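Local coordinates for aspartate-semialdehyde dehydrogenase (Thermus thermophilus, PDB 2YV3), which catalyses the NADPH-dependent reductive dephosphorylation of L-aspartyl-4-phosphate to L-aspartate-semialdehyde, an early step of lysine, threonine and methionine biosynthesis, at the interface of chains A and B. Residues are numbered along the deposited sequence; one frame, centred on the assembly and turned at random. Chains: chain A/B, Aspartate-semialdehyde dehydrogenase.

The interface of chains A and B. Residues chain A 276-279, 306; chain B 185, 190-193.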
# COMPACT_ATOMS: atom_id res chain seq x y z
N TYR A 276 1.71 -4.55 15.44
CA TYR A 276 1.60 -3.29 14.72
C TYR A 276 0.15 -3.00 14.21
O TYR A 276 -0.74 -3.85 14.29
CB TYR A 276 2.60 -3.34 13.55
CG TYR A 276 2.79 -4.76 13.04
CD1 TYR A 276 1.79 -5.38 12.30
CD2 TYR A 276 3.90 -5.53 13.41
CE1 TYR A 276 1.86 -6.73 11.97
CE2 TYR A 276 3.98 -6.89 13.09
CZ TYR A 276 2.95 -7.48 12.38
OH TYR A 276 2.91 -8.83 12.15
N PRO A 277 -0.10 -1.78 13.69
CA PRO A 277 -1.43 -1.43 13.19
C PRO A 277 -1.91 -2.26 12.00
O PRO A 277 -1.12 -2.59 11.10
CB PRO A 277 -1.28 0.05 12.83
CG PRO A 277 -0.28 0.53 13.77
CD PRO A 277 0.75 -0.58 13.69
N MET A 278 -3.19 -2.58 11.98
CA MET A 278 -3.76 -3.38 10.91
C MET A 278 -5.27 -3.21 10.76
O MET A 278 -6.01 -3.16 11.74
CB MET A 278 -3.47 -4.86 11.14
CG MET A 278 -2.07 -5.29 10.90
SD MET A 278 -1.94 -7.12 10.84
CE MET A 278 -3.12 -7.63 12.17
N PRO A 279 -5.76 -3.12 9.51
CA PRO A 279 -7.20 -2.97 9.36
C PRO A 279 -7.92 -4.13 10.09
O PRO A 279 -9.11 -4.07 10.40
CB PRO A 279 -7.40 -2.99 7.83
CG PRO A 279 -6.19 -3.70 7.31
CD PRO A 279 -5.08 -3.21 8.21
N PHE A 306 3.37 3.87 10.60
CA PHE A 306 2.26 3.27 9.86
C PHE A 306 1.02 3.61 10.67
O PHE A 306 1.07 3.67 11.88
CB PHE A 306 2.43 1.75 9.77
CG PHE A 306 1.54 1.09 8.74
CD1 PHE A 306 1.75 1.30 7.39
CD2 PHE A 306 0.49 0.28 9.14
CE1 PHE A 306 0.92 0.72 6.43
CE2 PHE A 306 -0.35 -0.32 8.19
CZ PHE A 306 -0.13 -0.09 6.82
N HIS B 185 -0.17 -12.74 10.10
CA HIS B 185 -1.55 -12.62 10.56
C HIS B 185 -2.45 -13.04 9.40
O HIS B 185 -1.96 -13.42 8.34
CB HIS B 185 -1.84 -11.16 10.95
CG HIS B 185 -0.95 -10.65 12.05
ND1 HIS B 185 -1.23 -10.83 13.39
CD2 HIS B 185 0.25 -10.02 11.99
CE1 HIS B 185 -0.24 -10.34 14.11
NE2 HIS B 185 0.67 -9.84 13.29
N ASN B 190 -6.93 -7.65 4.12
CA ASN B 190 -6.16 -6.93 5.14
C ASN B 190 -4.74 -6.61 4.68
O ASN B 190 -4.26 -7.17 3.70
CB ASN B 190 -6.13 -7.82 6.39
CG ASN B 190 -5.29 -7.25 7.49
OD1 ASN B 190 -5.59 -6.19 8.02
ND2 ASN B 190 -4.23 -7.97 7.85
N VAL B 191 -4.07 -5.68 5.36
CA VAL B 191 -2.69 -5.35 5.03
C VAL B 191 -1.85 -5.67 6.27
O VAL B 191 -2.30 -5.42 7.39
CB VAL B 191 -2.46 -3.84 4.69
CG1 VAL B 191 -2.70 -3.59 3.24
CG2 VAL B 191 -3.36 -2.97 5.53
N ILE B 192 -0.66 -6.21 6.06
CA ILE B 192 0.23 -6.58 7.15
C ILE B 192 1.57 -5.84 7.00
O ILE B 192 2.37 -6.20 6.14
CB ILE B 192 0.46 -8.11 7.15
CG1 ILE B 192 -0.89 -8.82 7.32
CG2 ILE B 192 1.40 -8.52 8.28
CD1 ILE B 192 -0.89 -10.23 6.92
N PRO B 193 1.81 -4.81 7.85
CA PRO B 193 3.00 -3.96 7.90
C PRO B 193 4.21 -4.64 8.50
O PRO B 193 4.87 -4.10 9.38
CB PRO B 193 2.53 -2.79 8.75
CG PRO B 193 1.72 -3.47 9.76
CD PRO B 193 0.88 -4.42 8.92
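The loop of chain A that carries A:Tyr276 and A:Met278, with A:Pro279 at the start of helix 279-282 and A:Phe306 of strand 302-310, meets a loop of chain B with B:His185 and B:Asn190 to B:Pro193. All lie in the dimerisation domain of the aspartate-semialdehyde dehydrogenase family. The enzyme is a homodimer, and two-fold symmetry repeats this patch with the chains exchanged. Its centre is about 9 Å from A:His238, the predicted proton acceptor.

A:Tyr276 and B:His185 meet at their tips. B:His185 NE2 donates a hydrogen bond to the phenol OH of A:Tyr276 at 2.7 Å. The OH sits in the imidazole plane, but the bond is bent, with 120° at the hydrogen. The two rings stand nearly perpendicular, at 88°, in an edge-to-face pair. CG anti to the carbonyl carbon sends the B:His185 imidazole across to the phenol. A phenylalanine in place of A:Tyr276 would probably keep much of the ring packing but leave B:His185 NE2 without this acceptor and its imidazole freer to turn.

A:Met278 bends at chi3 (-39°), which brings its methyl over one face of the same imidazole. Its CE is 3.7 Å from B:His185 CG, offset toward the rim. The histidine is thus met at its edge by a hydroxyl and on a face by a methyl. Further back, A:Met278 CG packs against B:Pro193 CD at 3.7 Å, and SD lies 4.1 Å from B:Ile192 CG1.

B:Pro193 inserts between the aromatic side chains of A:Tyr276 and A:Phe306. Its CB sits over the A:Phe306 ring, 3.7 Å from CD2, as a CH-pi contact. Its CG faces the A:Tyr276 side chain and the backbone O of A:Pro277. At the other end, the pyrrolidine of A:Pro279 lies against B:Asn190 and B:Val191, but the model is too tight there for the detail to be trusted.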